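Local coordinates for protein transcriptional repressor, TetR family (Thermus thermophilus, PDB 3ANP) that represses genes of fatty acid degradation, probably by binding their control DNA through a helix-turn-helix, and binds lauroyl-CoA, at residues Glu70-Arg73 / Arg74-Gln78; Glu134-Lys137 / Pro138-Glu141. All coordinates share one frame; numbering follows the deposited sequence.

Contact 1: Glu70-Arg73 / Arg74-Gln78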
# COMPACT_ATOMS: atom_id res chain seq x y z
N GLU A 70 4.33 9.90 21.53
CA GLU A 70 4.85 10.15 22.88
C GLU A 70 5.75 9.02 23.32
O GLU A 70 6.80 9.24 23.92
CB GLU A 70 3.71 10.22 23.91
CG GLU A 70 2.75 11.38 23.76
CD GLU A 70 1.78 11.44 24.95
OE1 GLU A 70 2.24 11.71 26.07
OE2 GLU A 70 0.58 11.19 24.76
N GLU A 71 5.32 7.80 23.03
CA GLU A 71 6.04 6.60 23.40
C GLU A 71 7.41 6.56 22.71
O GLU A 71 8.44 6.29 23.35
CB GLU A 71 5.20 5.36 23.04
CG GLU A 71 5.84 4.02 23.39
CD GLU A 71 4.88 2.84 23.22
OE1 GLU A 71 3.78 3.03 22.65
OE2 GLU A 71 5.21 1.73 23.66
N VAL A 72 7.43 6.86 21.42
CA VAL A 72 8.67 6.86 20.65
C VAL A 72 9.64 7.92 21.16
O VAL A 72 10.82 7.65 21.37
CB VAL A 72 8.38 7.08 19.12
CG1 VAL A 72 9.65 7.54 18.37
CG2 VAL A 72 7.86 5.78 18.51
N ARG A 73 9.14 9.14 21.38
CA ARG A 73 10.01 10.21 21.87
C ARG A 73 10.54 9.89 23.25
O ARG A 73 11.69 10.17 23.57
CB ARG A 73 9.25 11.55 21.87
CG ARG A 73 9.00 12.06 20.45
CD ARG A 73 8.17 13.33 20.42
NE ARG A 73 7.92 13.77 19.05
CZ ARG A 73 7.47 14.98 18.72
NH1 ARG A 73 7.23 15.88 19.68
NH2 ARG A 73 7.27 15.30 17.44
N ARG A 74 9.69 9.28 24.07
CA ARG A 74 10.06 8.89 25.42
C ARG A 74 11.21 7.88 25.38
O ARG A 74 12.19 8.00 26.12
CB ARG A 74 8.87 8.25 26.13
CG ARG A 74 8.97 8.29 27.64
CD ARG A 74 8.53 6.99 28.27
NE ARG A 74 7.31 6.44 27.70
CZ ARG A 74 7.10 5.14 27.54
NH1 ARG A 74 8.06 4.28 27.91
NH2 ARG A 74 5.97 4.68 27.02
N LEU A 75 11.09 6.88 24.50
CA LEU A 75 12.11 5.85 24.40
C LEU A 75 13.45 6.39 23.92
O LEU A 75 14.51 6.03 24.45
CB LEU A 75 11.63 4.70 23.51
CG LEU A 75 10.47 3.87 24.12
CD1 LEU A 75 9.93 2.86 23.10
CD2 LEU A 75 10.94 3.15 25.37
N LEU A 76 13.42 7.28 22.93
CA LEU A 76 14.65 7.86 22.42
C LEU A 76 15.30 8.67 23.53
O LEU A 76 16.49 8.51 23.80
CB LEU A 76 14.37 8.74 21.19
CG LEU A 76 13.93 7.94 19.94
CD1 LEU A 76 13.54 8.90 18.82
CD2 LEU A 76 15.08 7.00 19.50
N ALA A 77 14.52 9.50 24.20
CA ALA A 77 15.04 10.32 25.30
C ALA A 77 15.64 9.47 26.41
O ALA A 77 16.58 9.91 27.08
CB ALA A 77 13.94 11.21 25.86
N GLN A 78 15.12 8.27 26.61
CA GLN A 78 15.64 7.38 27.64
C GLN A 78 16.98 6.78 27.21
O GLN A 78 17.66 6.14 28.01
CB GLN A 78 14.67 6.23 27.92
CG GLN A 78 13.35 6.61 28.58
CD GLN A 78 12.42 5.41 28.74
OE1 GLN A 78 11.28 5.55 29.20
NE2 GLN A 78 12.90 4.23 28.35
O HOH W 1 5.49 1.28 26.40
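Glu70 O, Glu71 O, Val72 O and Arg73 O each accept the amide of the residue four places on, closing the last turns of helix 54-77, with the bond from Arg74 N to Glu70 O at 2.9 Å and that from Ala77 N to Arg73 O at 3.0 Å. Over this regular backbone Arg74 doubles back toward the preceding turn. Its CG stands anti to the backbone N (chi1 -158°), and bends at the next two torsions carry NH2 obliquely across the aliphatic part of Glu71, 3.7 Å from Glu71 CG. The two charged groups lie nearly parallel, their planes 16° apart, yet they do not form a salt bridge: Glu71 OE2 is 4.5 Å from Arg74 NH2 and well out of the guanidinium plane. A water joins them instead, donating to Glu71 OE2 over 2.8 Å and weakly accepting from Arg74 NH2. The same carboxylate oxygen is hydrogen-bonded to His88, so its position is set from helix 82-99 as well. One face further round, Val72 and Leu76 run side by side and point the same way, Val72 CG1 meeting Leu76 CD1 at 4.1 Å. Val72, Leu75 and Leu76 rest on Val85 of helix 82-99, while Val72 also packs on Leu131 and Ile135 of helix 128-142, and Arg73 reaches that helix through a salt bridge to Glu134.

Contact 2: Glu134-Lys137 / Pro138-Glu141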
# COMPACT_ATOMS: atom_id res chain seq x y z
N GLU A 134 11.45 10.58 12.53
CA GLU A 134 12.07 11.07 13.76
C GLU A 134 13.02 10.01 14.34
O GLU A 134 14.02 10.35 14.96
CB GLU A 134 11.01 11.42 14.83
CG GLU A 134 10.22 12.72 14.58
CD GLU A 134 9.17 12.97 15.66
OE1 GLU A 134 9.42 12.65 16.84
OE2 GLU A 134 8.09 13.51 15.33
N ILE A 135 12.69 8.74 14.16
CA ILE A 135 13.55 7.68 14.68
C ILE A 135 14.79 7.54 13.79
O ILE A 135 15.89 7.26 14.27
CB ILE A 135 12.79 6.34 14.75
CG1 ILE A 135 11.59 6.49 15.71
CG2 ILE A 135 13.71 5.24 15.23
CD1 ILE A 135 10.62 5.33 15.69
N LEU A 136 14.62 7.74 12.49
CA LEU A 136 15.74 7.63 11.55
C LEU A 136 16.75 8.76 11.75
O LEU A 136 17.94 8.57 11.52
CB LEU A 136 15.24 7.66 10.10
CG LEU A 136 14.24 6.59 9.70
CD1 LEU A 136 13.78 6.83 8.26
CD2 LEU A 136 14.86 5.21 9.87
N LYS A 137 16.26 9.93 12.17
CA LYS A 137 17.13 11.10 12.36
C LYS A 137 18.44 10.82 13.11
O LYS A 137 19.53 11.13 12.61
CB LYS A 137 16.34 12.22 13.05
CG LYS A 137 17.11 13.52 13.23
CD LYS A 137 16.14 14.65 13.60
CE LYS A 137 16.83 16.00 13.69
NZ LYS A 137 17.78 16.08 14.84
N PRO A 138 18.35 10.26 14.33
CA PRO A 138 19.54 9.95 15.13
C PRO A 138 20.49 9.02 14.37
O PRO A 138 21.71 9.09 14.53
CB PRO A 138 18.96 9.27 16.37
CG PRO A 138 17.59 9.79 16.45
CD PRO A 138 17.13 9.84 15.03
N LEU A 139 19.92 8.13 13.55
CA LEU A 139 20.75 7.22 12.76
C LEU A 139 21.53 8.01 11.71
O LEU A 139 22.71 7.74 11.46
CB LEU A 139 19.90 6.14 12.09
CG LEU A 139 19.27 5.08 13.03
CD1 LEU A 139 18.35 4.18 12.22
CD2 LEU A 139 20.35 4.25 13.72
N ARG A 140 20.88 9.00 11.10
CA ARG A 140 21.56 9.79 10.09
C ARG A 140 22.70 10.59 10.73
O ARG A 140 23.78 10.70 10.15
CB ARG A 140 20.61 10.76 9.38
CG ARG A 140 21.32 11.57 8.29
CD ARG A 140 20.39 12.55 7.61
NE ARG A 140 19.70 13.40 8.57
CZ ARG A 140 20.32 14.16 9.48
NH1 ARG A 140 21.64 14.17 9.56
NH2 ARG A 140 19.60 14.91 10.31
N GLU A 141 22.45 11.13 11.92
CA GLU A 141 23.47 11.91 12.62
C GLU A 141 24.60 11.00 13.08
O GLU A 141 25.73 11.44 13.26
CB GLU A 141 22.86 12.61 13.85
CG GLU A 141 21.63 13.46 13.54
CD GLU A 141 20.97 13.98 14.81
OE1 GLU A 141 20.90 13.22 15.81
OE2 GLU A 141 20.50 15.14 14.80
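A proline kink interrupts the bonding of helix 128-142, where Pro138 follows Lys137 with no amide hydrogen to offer the turn before. The ring CD fills the space where that N-H would point: Pro138 CD lies 3.2 Å from Glu134 O, the carbonyl that a regular helix would bond, and 3.0 Å from Ile135 O. Leu139 N is also drawn away, 4.2 Å from Ile135 O, and the i to i+4 pattern resumes with Arg140, two residues after the proline. Leu136 O receives Arg140 N at 3.0 Å, nearly in line with the carbonyl bond, and a weak, strongly bent bond from Leu139 N; Lys137 O takes the amide of Glu141. An alanine at Pro138 is likely to lose the kink, since no CD would hold Glu134 O and Ile135 O off, and to open a gap against Pro82 at the start of helix 82-99. On the buried side Leu136 CD2 and Leu139 CD1 touch loosely. Leu136 also packs on Leu151 and Met154 of helix 151-172 and on Met193 of the second subunit, which places this turn near the dimer contact. The exposed side carries a salt bridge across one turn. Lys137 extends with CG anti to its own amide nitrogen (chi1 -177°) and folds only at its last torsion, while Glu141 stretches out beyond CG, and the two side chains pass over one another at an angle. Lys137 NZ thereby comes down on Glu141 OE2 from above the carboxylate, 45° out of its plane, with 2.9 Å between the two atoms.

Contacts 1 and 2 are the neighbouring turns of two helices, 54-77 and 128-142, and their centres lie 13 Å apart. They touch directly: a salt bridge of 2.9 Å runs from Arg73 NH2 to Glu134 OE2, and Val72 CG1 packs against Ile135 CG1 at 3.5 Å. Helix 82-99 touches both, Val85 meeting side chains of each. Neither contact includes a residue of the acyl-CoA pocket. The side chain of Glu71 is about 10 Å from the bound dodecyl-CoA and that of Ile135 about 13 Å; both contacts lie in helices of the C-terminal, ligand-binding part of the protein, off the residues that line the pocket.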